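Local coordinates for protein putative methyltransferase (Porphyromonas gingivalis, PDB 3LL7) that is a putative methyltransferase, probably transferring methyl groups from S-adenosylmethionine to a substrate not yet identified, at residues E76-A81 against G102-D107; I91-K96 against M112-Q117; K96-T101 against F162-I167; Q117-E122 against N146-D151; C202-A207 against L241-L246. One frame throughout, in Å; residues are numbered along the deposited sequence.

How the interactions relate
Interactions 2 to 5 belong to one mixed sheet and, with interaction 1, illustrate how backbone pairing gives way to side-chain contacts at a sheet's ends. Interaction 3 pairs strand 96-99 with 166-173, interaction 4 pairs 117-122 with 144-149, and interaction 5 pairs 204-209 with 236-244. Interaction 2, a surface contact where two loops enter the sheet, shares Lys-96 with interaction 3 and Gln-117 with interaction 4. Interaction 5 is the most buried, although Arg-243 brings a polar group to one face, bonded to Ser-204. Interaction 1 has no strand pairing: a Ser-79 to Asp-107 side-chain bond and apolar contacts join its segments, beside a helix start that binds a formic acid.

Interaction 1. Residues E76-A81 against G102-D107; sequences EQSSGA and GGLGID. With FMT (formic acid), chain D.
Ser-79 and Asp-107 face each other through their polar ends: the serine hydroxyl donates to Asp-107 OD1 over 2.8 Å between OG and OD1, reaching the syn side of that oxygen and lying 20° out of the carboxylate plane. A chi1 of -74° sets the serine OG beside its backbone N, from where it meets the carboxylate. The same hydroxyl also bonds Lys-208, and the other carboxylate oxygen, OD2, takes a hydrogen bond from Tyr-168 OH, so both oxygens of this buried acid are held. Beside this polar pair lies an apolar one. In the conformer described here, Ile-106 sets CG2 against Ser-79 CB at 3.7 Å, while its other branch carries CD1 to within 3.7 Å of Gly-80 O. Toward the start of both segments, Leu-104 CD2 meets Ser-78 CB at 3.8 Å; the hydroxyl of Ser-78 is occupied within its own segment, where OG donates to Ser-79 O. Between the two segments sits a formic acid molecule, probably from the crystallisation liquor and probably present as formate. Its O1 accepts a nearly straight bond from Asp-107 N (3.2 Å, 168° at the hydrogen), and its O2 a weak one from Leu-104 N (3.3 Å). Helix 106-112 begins here, with Gly-105 as N-cap, and if the group is charged the helix end would probably add to the attraction. A glycine-containing loop, here Gly-102 to Gly-105, running from the first strand into a helix is the hallmark of the glycine-rich first motif of Rossmann-like methyltransferases, consistent with a cofactor-binding site here.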
# COMPACT_ATOMS: atom_id res chain seq x y z
N GLU A 76 9.92 -6.52 8.50
CA GLU A 76 8.61 -5.90 8.79
C GLU A 76 8.42 -4.53 8.16
O GLU A 76 7.30 -4.08 7.99
CB GLU A 76 8.31 -5.88 10.29
CG GLU A 76 8.12 -7.28 10.93
CD GLU A 76 6.83 -8.01 10.47
OE1 GLU A 76 5.75 -7.38 10.39
OE2 GLU A 76 6.92 -9.24 10.20
N GLN A 77 9.51 -3.88 7.75
CA GLN A 77 9.42 -2.55 7.11
C GLN A 77 9.20 -2.58 5.59
O GLN A 77 8.85 -1.56 4.98
CB GLN A 77 10.68 -1.73 7.41
CG GLN A 77 10.88 -1.35 8.89
CD GLN A 77 12.21 -0.64 9.14
OE1 GLN A 77 13.06 -0.51 8.25
NE2 GLN A 77 12.39 -0.16 10.37
N SER A 78 9.43 -3.73 4.97
CA SER A 78 9.47 -3.80 3.52
C SER A 78 8.09 -3.68 2.87
O SER A 78 7.07 -3.93 3.51
CB SER A 78 10.13 -5.09 3.05
OG SER A 78 9.21 -6.16 3.07
N SER A 79 8.08 -3.28 1.59
CA SER A 79 6.88 -3.42 0.74
C SER A 79 6.34 -4.87 0.73
O SER A 79 7.09 -5.83 1.00
CB SER A 79 7.18 -2.98 -0.69
OG SER A 79 7.29 -1.57 -0.79
N GLY A 80 5.05 -5.02 0.47
CA GLY A 80 4.48 -6.34 0.22
C GLY A 80 4.82 -6.75 -1.20
O GLY A 80 5.41 -5.98 -1.95
N ALA A 81 4.45 -7.97 -1.57
CA ALA A 81 4.61 -8.46 -2.93
C ALA A 81 3.72 -7.73 -3.97
O ALA A 81 4.17 -7.43 -5.08
CB ALA A 81 4.33 -9.99 -2.97
N GLY A 102 17.02 2.15 -0.71
CA GLY A 102 17.30 0.74 -0.58
C GLY A 102 16.33 -0.08 0.25
O GLY A 102 15.14 -0.09 -0.01
N GLY A 103 16.89 -0.78 1.22
CA GLY A 103 16.18 -1.65 2.17
C GLY A 103 16.33 -3.14 1.82
O GLY A 103 17.39 -3.57 1.36
N LEU A 104 15.28 -3.92 2.04
CA LEU A 104 15.31 -5.36 1.73
C LEU A 104 15.45 -5.58 0.23
O LEU A 104 15.92 -6.64 -0.25
CB LEU A 104 14.01 -6.02 2.26
CG LEU A 104 13.93 -7.53 2.41
CD1 LEU A 104 15.17 -8.10 3.11
CD2 LEU A 104 12.68 -7.90 3.22
N GLY A 105 15.04 -4.56 -0.54
CA GLY A 105 15.29 -4.55 -1.99
C GLY A 105 14.12 -5.03 -2.85
O GLY A 105 14.25 -5.20 -4.07
N ILE A 106 12.96 -5.25 -2.24
CA ILE A 106 11.84 -5.74 -3.04
C ILE A 106 11.28 -4.71 -4.03
O ILE A 106 10.83 -5.08 -5.11
CB ILE A 106 10.72 -6.33 -2.19
CG1 ILE A 106 9.73 -7.07 -3.09
CG2 ILE A 106 10.08 -5.24 -1.35
CD1 ILE A 106 8.60 -7.75 -2.35
N ASP A 107 11.33 -3.42 -3.67
CA ASP A 107 10.97 -2.38 -4.62
C ASP A 107 12.02 -2.33 -5.75
O ASP A 107 11.67 -2.24 -6.92
CB ASP A 107 10.83 -1.02 -3.91
CG ASP A 107 9.57 -0.95 -3.02
OD1 ASP A 107 8.62 -1.71 -3.26
OD2 ASP A 107 9.52 -0.12 -2.09
C FMT D . 11.78 -2.41 0.14
O1 FMT D . 12.42 -2.26 -0.90
O2 FMT D . 12.18 -3.09 1.09

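Interaction 2. Residues I91-K96 against M112-Q117; sequences IREGTK and MSKASQ
Glu-93 and Lys-114, then Thr-95 and Ala-115, bring their backbones together as two loops converge, a type II turn from Arg-92 to Thr-95 leading one of them into the parallel bridge of Lys-96 with Gln-117. Gly-94 N, inside that turn, donates to Lys-114 O over 2.8 Å, and Thr-95 O receives Ser-116 N at 2.8 Å together with a weaker bond from Gln-117 N. Lys-114 does most of the side-chain work. It is bent at every torsion past CG, its final one (chi4 -58°) placing NZ back over the loop, where it donates to Ile-91 O at 2.8 Å; Ser-88 O is its second partner. At its base, Lys-114 CB packs against Ile-91 CG2 at 4.0 Å, the two side chains crossing at a slant. Glu-93 crosses Lys-114 at about a right angle. Its charged end stays apart from the ammonium, with OE1 5.7 Å from Lys-114 NZ, so any attraction between them is probably modest. Instead a water donates to Glu-93 OE2 and to Ser-113 O, each at 2.6 Å, and joins the loops at the surface. Lys-96 and Gln-117 lie side by side and point the same way, CG of the lysine 3.7 Å from OE1 of the glutamine. Inward from these polar groups, Ile-91 and Ala-115 both rest on Val-97. The contact therefore closes the end of the sheet where strands 96-99 and 117-122 begin, one after the loop from helix 81-86 and the other after helix 106-112, with Tyr-166 of strand 166-173 bonding Arg-92 N alongside.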
# COMPACT_ATOMS: atom_id res chain seq x y z
N ILE A 91 7.86 1.95 -15.05
CA ILE A 91 9.22 1.81 -15.56
C ILE A 91 9.25 1.20 -16.96
O ILE A 91 8.92 0.02 -17.12
CB ILE A 91 10.10 0.95 -14.59
CG1 ILE A 91 9.94 1.41 -13.13
CG2 ILE A 91 11.60 0.92 -15.04
CD1 ILE A 91 10.35 2.86 -12.83
N ARG A 92 9.66 1.97 -17.96
CA ARG A 92 9.82 1.44 -19.33
C ARG A 92 10.85 0.31 -19.40
O ARG A 92 11.88 0.35 -18.73
CB ARG A 92 10.21 2.55 -20.30
CG ARG A 92 9.07 3.46 -20.71
CD ARG A 92 9.49 4.36 -21.90
NE ARG A 92 9.06 3.90 -23.23
CZ ARG A 92 9.87 3.35 -24.14
NH1 ARG A 92 11.16 3.16 -23.88
NH2 ARG A 92 9.37 2.97 -25.32
N GLU A 93 10.55 -0.71 -20.21
CA GLU A 93 11.43 -1.87 -20.37
C GLU A 93 12.80 -1.43 -20.91
O GLU A 93 12.88 -0.67 -21.86
CB GLU A 93 10.78 -2.90 -21.30
CG GLU A 93 11.62 -4.13 -21.63
CD GLU A 93 11.74 -5.11 -20.47
OE1 GLU A 93 10.72 -5.38 -19.80
OE2 GLU A 93 12.86 -5.61 -20.23
N GLY A 94 13.87 -1.92 -20.28
CA GLY A 94 15.25 -1.66 -20.73
C GLY A 94 15.90 -0.34 -20.32
O GLY A 94 16.92 0.05 -20.89
N THR A 95 15.32 0.34 -19.33
CA THR A 95 15.79 1.65 -18.87
C THR A 95 16.82 1.52 -17.71
O THR A 95 17.22 0.41 -17.35
CB THR A 95 14.62 2.51 -18.39
OG1 THR A 95 13.79 1.72 -17.52
CG2 THR A 95 13.78 3.03 -19.59
N LYS A 96 17.22 2.67 -17.15
CA LYS A 96 18.15 2.77 -16.02
C LYS A 96 17.41 3.31 -14.80
O LYS A 96 16.63 4.25 -14.92
CB LYS A 96 19.29 3.75 -16.34
CG LYS A 96 20.25 3.34 -17.47
CD LYS A 96 21.20 4.49 -17.83
CE LYS A 96 20.53 5.55 -18.69
NZ LYS A 96 21.51 6.47 -19.38
N MSE A 112 13.61 -3.49 -11.38
CA MSE A 112 14.51 -4.26 -12.24
C MSE A 112 13.82 -5.38 -13.03
O MSE A 112 14.46 -5.99 -13.90
CB MSE A 112 15.64 -4.83 -11.39
CG MSE A 112 16.57 -3.77 -10.80
SE MSE A 112 17.48 -2.67 -12.11
CE MSE A 112 18.34 -4.05 -13.14
N SER A 113 12.54 -5.65 -12.76
CA SER A 113 11.74 -6.54 -13.63
C SER A 113 11.59 -5.90 -15.00
O SER A 113 11.28 -6.58 -15.97
CB SER A 113 10.36 -6.86 -13.05
OG SER A 113 9.50 -5.73 -13.05
N LYS A 114 11.80 -4.58 -15.07
CA LYS A 114 11.65 -3.84 -16.33
C LYS A 114 12.97 -3.21 -16.80
O LYS A 114 13.35 -3.33 -17.97
CB LYS A 114 10.59 -2.74 -16.17
CG LYS A 114 9.17 -3.24 -15.82
CD LYS A 114 8.44 -3.90 -17.05
CE LYS A 114 7.86 -2.87 -18.01
NZ LYS A 114 6.85 -1.90 -17.41
N ALA A 115 13.66 -2.53 -15.88
CA ALA A 115 14.90 -1.83 -16.17
C ALA A 115 16.03 -2.82 -16.45
O ALA A 115 16.00 -3.94 -15.94
CB ALA A 115 15.27 -0.94 -14.99
N SER A 116 17.00 -2.41 -17.26
CA SER A 116 18.16 -3.26 -17.57
C SER A 116 19.35 -2.96 -16.67
O SER A 116 20.21 -3.82 -16.49
CB SER A 116 18.57 -3.11 -19.04
OG SER A 116 18.76 -1.74 -19.38
N GLN A 117 19.43 -1.74 -16.16
CA GLN A 117 20.55 -1.34 -15.32
C GLN A 117 20.02 -0.60 -14.09
O GLN A 117 19.10 0.21 -14.20
CB GLN A 117 21.52 -0.43 -16.09
CG GLN A 117 21.98 -0.97 -17.43
CD GLN A 117 22.77 0.07 -18.19
OE1 GLN A 117 22.26 0.71 -19.12
NE2 GLN A 117 24.01 0.28 -17.78
O HOH W 1 12.75 -7.12 -18.06

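Interaction 3. Residues K96-T101 against F162-I167; sequences KVVDLT and FHPDYI
The Phe-162 ring carries the aliphatic chain of Lys-96 over one face, with CD 3.8 Å above the plane and offset toward the rim, while Val-97 O and Val-98 CG2 approach its edge near the ring plane. The lysine and phenylalanine side chains slide past each other in opposite directions, and the contact is a CH-pi one; the ammonium lies much farther out, so that any cation-pi attraction is at most weak. Val-98 CG2 touches both Phe-162 CD2 and Pro-164 CG, each at 3.7 Å. The second ring, Tyr-166, meets Val-97 CG1 obliquely through CD2 at 3.8 Å. The strands run parallel between the two rings, which lie on opposite faces: Tyr-166 N donates to Lys-96 O over 3.1 Å and Val-98 N to Tyr-166 O over 2.9 Å. On the face of Val-98, Leu-100 CD1 and Ile-167 CG2 pack together at 3.7 Å. At the start of the pairing, Asp-165 replaces a carbonyl: its OD2 accepts Lys-96 N at 2.8 Å through the anti lone pair, CG being held beside the backbone N by chi1 -65°. The chain of Lys-96 bends at chi3 (-78°), which places CE near His-163 O. The chemistry implies a division of labour: the hydrocarbon part of Lys-96 covers an aromatic ring, while its NZ makes weak bonds to Phe-162 O and His-163 O and a shorter one of 2.7 Å to a water. The charge is thus probably served mainly by the water, and Asp-165, whose carboxylate does not touch NZ, may add a mild attraction.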
# COMPACT_ATOMS: atom_id res chain seq x y z
N LYS A 96 17.22 2.67 -17.15
CA LYS A 96 18.15 2.77 -16.02
C LYS A 96 17.41 3.31 -14.80
O LYS A 96 16.63 4.25 -14.92
CB LYS A 96 19.29 3.75 -16.34
CG LYS A 96 20.25 3.34 -17.47
CD LYS A 96 21.20 4.49 -17.83
CE LYS A 96 20.53 5.55 -18.69
NZ LYS A 96 21.51 6.47 -19.38
N VAL A 97 17.67 2.72 -13.63
CA VAL A 97 17.07 3.19 -12.37
C VAL A 97 18.08 3.36 -11.23
O VAL A 97 19.06 2.65 -11.15
CB VAL A 97 15.90 2.25 -11.90
CG1 VAL A 97 14.73 2.28 -12.90
CG2 VAL A 97 16.40 0.83 -11.70
N VAL A 98 17.82 4.31 -10.35
CA VAL A 98 18.55 4.43 -9.09
C VAL A 98 17.51 4.34 -7.97
O VAL A 98 16.51 5.04 -8.02
CB VAL A 98 19.32 5.77 -8.99
CG1 VAL A 98 20.00 5.95 -7.62
CG2 VAL A 98 20.38 5.86 -10.09
N ASP A 99 17.75 3.47 -6.99
CA ASP A 99 16.96 3.41 -5.77
C ASP A 99 17.78 3.99 -4.61
O ASP A 99 18.77 3.38 -4.19
CB ASP A 99 16.59 1.95 -5.50
CG ASP A 99 15.73 1.76 -4.27
OD1 ASP A 99 15.62 2.66 -3.40
OD2 ASP A 99 15.12 0.67 -4.18
N LEU A 100 17.37 5.15 -4.11
CA LEU A 100 18.13 5.95 -3.15
C LEU A 100 18.06 5.46 -1.73
O LEU A 100 18.92 5.82 -0.90
CB LEU A 100 17.65 7.40 -3.16
CG LEU A 100 17.77 8.23 -4.44
CD1 LEU A 100 17.25 9.63 -4.14
CD2 LEU A 100 19.19 8.29 -5.01
N THR A 101 17.02 4.71 -1.41
CA THR A 101 16.70 4.44 -0.02
C THR A 101 16.86 2.97 0.33
O THR A 101 16.81 2.59 1.50
CB THR A 101 15.29 4.96 0.35
OG1 THR A 101 14.39 4.71 -0.74
CG2 THR A 101 15.34 6.47 0.63
N PHE A 162 25.49 8.73 -14.19
CA PHE A 162 24.64 7.63 -14.63
C PHE A 162 23.47 8.14 -15.45
O PHE A 162 23.09 7.51 -16.44
CB PHE A 162 24.13 6.84 -13.41
CG PHE A 162 23.47 5.53 -13.76
CD1 PHE A 162 24.07 4.63 -14.64
CD2 PHE A 162 22.26 5.18 -13.16
CE1 PHE A 162 23.46 3.40 -14.93
CE2 PHE A 162 21.65 3.96 -13.44
CZ PHE A 162 22.24 3.07 -14.33
N HIS A 163 22.93 9.28 -15.04
CA HIS A 163 21.76 9.91 -15.68
C HIS A 163 20.61 8.91 -15.86
O HIS A 163 20.23 8.61 -16.99
CB HIS A 163 22.15 10.56 -17.02
CG HIS A 163 21.21 11.64 -17.45
ND1 HIS A 163 19.86 11.41 -17.69
CD2 HIS A 163 21.41 12.96 -17.68
CE1 HIS A 163 19.28 12.55 -18.04
NE2 HIS A 163 20.19 13.50 -18.04
N PRO A 164 20.07 8.38 -14.75
CA PRO A 164 19.05 7.33 -14.86
C PRO A 164 17.73 7.85 -15.45
O PRO A 164 17.45 9.05 -15.40
CB PRO A 164 18.83 6.91 -13.41
CG PRO A 164 19.08 8.18 -12.64
CD PRO A 164 20.29 8.75 -13.34
N ASP A 165 16.95 6.93 -16.01
CA ASP A 165 15.61 7.27 -16.50
C ASP A 165 14.73 7.55 -15.30
O ASP A 165 13.92 8.47 -15.32
CB ASP A 165 15.06 6.12 -17.35
CG ASP A 165 15.86 5.90 -18.62
OD1 ASP A 165 15.70 6.71 -19.55
OD2 ASP A 165 16.65 4.93 -18.70
N TYR A 166 14.93 6.78 -14.23
CA TYR A 166 14.15 6.96 -13.00
C TYR A 166 14.96 6.94 -11.71
O TYR A 166 15.90 6.15 -11.56
CB TYR A 166 13.05 5.92 -12.90
CG TYR A 166 12.30 5.67 -14.17
CD1 TYR A 166 11.15 6.39 -14.48
CD2 TYR A 166 12.74 4.69 -15.07
CE1 TYR A 166 10.45 6.16 -15.68
CE2 TYR A 166 12.04 4.44 -16.25
CZ TYR A 166 10.91 5.18 -16.54
OH TYR A 166 10.22 4.90 -17.70
N ILE A 167 14.59 7.83 -10.80
CA ILE A 167 15.13 7.83 -9.45
C ILE A 167 13.97 7.54 -8.49
O ILE A 167 12.97 8.27 -8.46
CB ILE A 167 15.83 9.17 -9.09
CG1 ILE A 167 17.10 9.34 -9.94
CG2 ILE A 167 16.20 9.22 -7.62
CD1 ILE A 167 17.75 10.70 -9.85
O HOH W 2 20.11 8.66 -19.96

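Interaction 4. Residues Q117-E122 against N146-D151; sequences QGIYIE and NILTGD
Leu-148 N donates to Tyr-120 O over 2.8 Å, one of a run of bonds joining the two parallel strands of a beta-alpha-beta unit, strand 117-122, helix 125-138 and strand 144-149. Tyr-120 N returns a bond to Asn-146 O, and Glu-122 N one to Leu-148 O, so each strand supplies donors and acceptors in turn. On one face, Leu-148 CD1 touches Ile-119 CG2 (3.7 Å) and, less closely, Ile-121 CG1 (4.2 Å); the Leu-148 and Ile-121 side chains lie side by side, pointing the same way. Helix 156-162 covers this face through Phe-162, Leu-158 and Ile-159. On the other, with CG anti to the backbone N (chi1 156°), the Tyr-120 ring starts out beside the carbonyl carbon and leans its CD2 on Ile-147 CG2 at 3.5 Å. Its hydroxyl bonds Gly-103 O of the glycine loop. Glu-122 closes the strand with OE2 on Asn-124 N; an acidic residue at this strand end commonly binds the cofactor ribose in Rossmann-like methyltransferases, and the same role is plausible here. At the exit, Gly-150 N reaches Glu-122 O over 2.8 Å, approaching from above the carbonyl plane, 47° out of it.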
# COMPACT_ATOMS: atom_id res chain seq x y z
N GLN A 117 19.43 -1.74 -16.16
CA GLN A 117 20.55 -1.34 -15.32
C GLN A 117 20.02 -0.60 -14.09
O GLN A 117 19.10 0.21 -14.20
CB GLN A 117 21.52 -0.43 -16.09
CG GLN A 117 21.98 -0.97 -17.43
CD GLN A 117 22.77 0.07 -18.19
OE1 GLN A 117 22.26 0.71 -19.12
NE2 GLN A 117 24.01 0.28 -17.78
N GLY A 118 20.61 -0.87 -12.93
CA GLY A 118 20.20 -0.19 -11.70
C GLY A 118 21.31 0.03 -10.70
O GLY A 118 22.29 -0.73 -10.64
N ILE A 119 21.17 1.09 -9.93
CA ILE A 119 22.01 1.34 -8.76
C ILE A 119 21.11 1.33 -7.53
O ILE A 119 20.11 2.03 -7.47
CB ILE A 119 22.76 2.71 -8.86
CG1 ILE A 119 23.65 2.75 -10.11
CG2 ILE A 119 23.57 2.99 -7.57
CD1 ILE A 119 24.41 4.09 -10.35
N TYR A 120 21.48 0.51 -6.55
CA TYR A 120 20.76 0.39 -5.30
C TYR A 120 21.69 1.03 -4.29
O TYR A 120 22.90 0.76 -4.31
CB TYR A 120 20.57 -1.10 -5.01
CG TYR A 120 20.35 -1.49 -3.56
CD1 TYR A 120 19.12 -1.95 -3.13
CD2 TYR A 120 21.41 -1.47 -2.63
CE1 TYR A 120 18.90 -2.35 -1.80
CE2 TYR A 120 21.21 -1.87 -1.30
CZ TYR A 120 19.93 -2.30 -0.90
OH TYR A 120 19.70 -2.72 0.40
N ILE A 121 21.15 1.87 -3.42
CA ILE A 121 21.93 2.56 -2.39
C ILE A 121 21.23 2.40 -1.05
O ILE A 121 20.02 2.66 -0.94
CB ILE A 121 22.08 4.10 -2.71
CG1 ILE A 121 22.69 4.29 -4.11
CG2 ILE A 121 22.93 4.76 -1.61
CD1 ILE A 121 22.90 5.75 -4.58
N GLU A 122 21.95 1.94 -0.03
CA GLU A 122 21.36 1.73 1.29
C GLU A 122 22.31 2.20 2.37
O GLU A 122 23.48 1.78 2.41
CB GLU A 122 21.04 0.24 1.47
CG GLU A 122 20.85 -0.24 2.91
CD GLU A 122 19.66 0.44 3.62
OE1 GLU A 122 18.58 0.63 3.01
OE2 GLU A 122 19.81 0.81 4.79
N ASN A 146 24.49 -2.30 -9.40
CA ASN A 146 25.56 -1.83 -8.54
C ASN A 146 24.91 -1.63 -7.17
O ASN A 146 23.94 -0.88 -7.04
CB ASN A 146 26.14 -0.53 -9.09
CG ASN A 146 27.41 -0.07 -8.38
OD1 ASN A 146 27.89 -0.71 -7.45
ND2 ASN A 146 27.97 1.06 -8.83
N ILE A 147 25.43 -2.33 -6.17
CA ILE A 147 24.80 -2.35 -4.86
C ILE A 147 25.73 -1.60 -3.89
O ILE A 147 26.81 -2.08 -3.53
CB ILE A 147 24.54 -3.80 -4.45
CG1 ILE A 147 23.61 -4.48 -5.48
CG2 ILE A 147 23.93 -3.87 -3.06
CD1 ILE A 147 23.76 -6.00 -5.55
N LEU A 148 25.33 -0.39 -3.49
CA LEU A 148 26.21 0.50 -2.75
C LEU A 148 25.78 0.72 -1.31
O LEU A 148 24.60 0.83 -1.01
CB LEU A 148 26.28 1.87 -3.45
CG LEU A 148 26.84 1.97 -4.87
CD1 LEU A 148 26.57 3.37 -5.38
CD2 LEU A 148 28.35 1.60 -4.96
N THR A 149 26.76 0.81 -0.41
CA THR A 149 26.50 1.12 0.98
C THR A 149 26.74 2.60 1.22
O THR A 149 27.76 3.15 0.78
CB THR A 149 27.43 0.32 1.90
OG1 THR A 149 27.17 -1.08 1.72
CG2 THR A 149 27.25 0.71 3.42
N GLY A 150 25.82 3.24 1.96
CA GLY A 150 26.03 4.60 2.45
C GLY A 150 24.88 5.53 2.14
O GLY A 150 23.86 5.10 1.61
N ASP A 151 25.02 6.80 2.47
CA ASP A 151 23.97 7.77 2.15
C ASP A 151 24.14 8.22 0.71
O ASP A 151 25.25 8.56 0.28
CB ASP A 151 24.02 8.95 3.12
CG ASP A 151 22.76 9.83 3.03
OD1 ASP A 151 21.85 9.66 3.90
OD2 ASP A 151 22.65 10.64 2.09

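Interaction 5. Residues C202-A207 against L241-L246; sequences CSSILA and LVRMSL
The antiparallel pairing of Ser-204 to Ala-207 with Leu-241 to Met-244 places strand 236-244 antiparallel between strands 204-209 and 225-233, matching the reversed seventh strand, inserted between the fifth and sixth, of class I methyltransferases. Ile-205 and Met-244 form a hydrogen-bonded pair, as do Ala-207 and Val-242, each joined by two backbone bonds; Met-244 N to Ile-205 O (2.8 Å) is the straightest at 170°. Leu-206 and Arg-243 are the non-hydrogen-bonded pair between them. On the face of Ile-205 and Ala-207, the selenomethionine Met-244 crosses Ile-205 obliquely and brings its CE to 3.9 Å from Ile-205 CG2 and 4.3 Å from Ala-207 CB. The opposite face is polar at one end. Ser-204 OG, placed beside its backbone N by chi1 -72°, accepts a hydrogen bond from Arg-243 NH2 at 2.9 Å, lying in the guanidinium plane (6° out of it) at its edge. Arg-243 CG and CD also pass Ser-204 OG at 3.6 Å each, so the arginine chain runs past the serine oxygen before its guanidinium bonds it. The guanidinium has stronger partners too: NE bridges to Glu-227 and NH2 to Glu-248. At the other end Leu-206 CD1 rests on Val-242 O at 3.5 Å. Strand 166-173 flanks the parallel side, bonding Ser-204 and Leu-206 through Ile-167, while strand 225-233 flanks the reversed side, where Val-225 touches both Val-242 and Met-244.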
# COMPACT_ATOMS: atom_id res chain seq x y z
N CYS A 202 17.46 12.98 -14.32
CA CYS A 202 16.64 11.81 -14.57
C CYS A 202 15.42 12.24 -15.39
O CYS A 202 15.16 13.44 -15.56
CB CYS A 202 16.21 11.15 -13.25
SG CYS A 202 15.15 12.17 -12.21
N SER A 203 14.70 11.26 -15.94
CA SER A 203 13.43 11.55 -16.60
C SER A 203 12.35 11.83 -15.57
O SER A 203 11.69 12.87 -15.64
CB SER A 203 13.01 10.41 -17.55
OG SER A 203 13.87 10.34 -18.68
N SER A 204 12.19 10.92 -14.60
CA SER A 204 11.27 11.13 -13.49
C SER A 204 11.84 10.69 -12.14
O SER A 204 12.70 9.81 -12.09
CB SER A 204 9.98 10.34 -13.71
OG SER A 204 9.20 10.94 -14.74
N ILE A 205 11.35 11.31 -11.07
CA ILE A 205 11.52 10.78 -9.73
C ILE A 205 10.19 10.15 -9.30
O ILE A 205 9.13 10.79 -9.47
CB ILE A 205 11.87 11.85 -8.70
CG1 ILE A 205 13.29 12.42 -8.95
CG2 ILE A 205 11.79 11.29 -7.27
CD1 ILE A 205 13.57 13.67 -8.16
N LEU A 206 10.26 8.95 -8.73
CA LEU A 206 9.07 8.24 -8.20
C LEU A 206 9.29 8.10 -6.69
O LEU A 206 10.29 7.51 -6.27
CB LEU A 206 8.95 6.85 -8.83
CG LEU A 206 7.71 6.02 -8.44
CD1 LEU A 206 6.39 6.71 -8.89
CD2 LEU A 206 7.80 4.58 -8.97
N ALA A 207 8.40 8.70 -5.91
CA ALA A 207 8.51 8.68 -4.45
C ALA A 207 7.36 7.88 -3.88
O ALA A 207 6.20 8.08 -4.27
CB ALA A 207 8.48 10.09 -3.89
N LEU A 241 1.94 7.02 -4.32
CA LEU A 241 3.10 7.09 -5.20
C LEU A 241 2.97 8.38 -5.95
O LEU A 241 1.90 8.71 -6.47
CB LEU A 241 3.08 5.93 -6.17
CG LEU A 241 3.32 4.56 -5.56
CD1 LEU A 241 2.98 3.48 -6.57
CD2 LEU A 241 4.81 4.45 -5.16
N VAL A 242 4.05 9.15 -5.97
CA VAL A 242 4.03 10.42 -6.68
C VAL A 242 5.13 10.39 -7.73
O VAL A 242 6.24 9.94 -7.44
CB VAL A 242 4.30 11.57 -5.71
CG1 VAL A 242 4.24 12.86 -6.44
CG2 VAL A 242 3.26 11.58 -4.59
N ARG A 243 4.83 10.81 -8.96
CA ARG A 243 5.87 10.94 -9.97
C ARG A 243 6.09 12.40 -10.29
O ARG A 243 5.12 13.14 -10.51
CB ARG A 243 5.52 10.17 -11.23
CG ARG A 243 6.64 10.21 -12.31
CD ARG A 243 6.29 9.31 -13.48
NE ARG A 243 5.15 9.81 -14.24
CZ ARG A 243 5.23 10.78 -15.16
NH1 ARG A 243 4.14 11.16 -15.82
NH2 ARG A 243 6.40 11.36 -15.44
N MSE A 244 7.37 12.82 -10.28
CA MSE A 244 7.78 14.19 -10.62
C MSE A 244 8.69 14.18 -11.83
O MSE A 244 9.45 13.24 -12.03
CB MSE A 244 8.55 14.85 -9.48
CG MSE A 244 7.67 15.36 -8.38
SE MSE A 244 8.62 15.45 -6.71
CE MSE A 244 8.74 13.52 -6.51
N SER A 245 8.61 15.23 -12.64
CA SER A 245 9.40 15.29 -13.84
C SER A 245 9.49 16.73 -14.32
O SER A 245 8.47 17.41 -14.42
CB SER A 245 8.78 14.39 -14.92
OG SER A 245 9.57 14.38 -16.10
N LEU A 246 10.73 17.20 -14.54
CA LEU A 246 11.01 18.51 -15.18
C LEU A 246 10.79 18.41 -16.69
O LEU A 246 10.76 19.42 -17.42
CB LEU A 246 12.47 18.91 -14.96
CG LEU A 246 12.99 19.56 -13.67
CD1 LEU A 246 14.49 19.86 -13.84
CD2 LEU A 246 12.26 20.83 -13.32
O HOH W 3 12.94 15.30 -14.47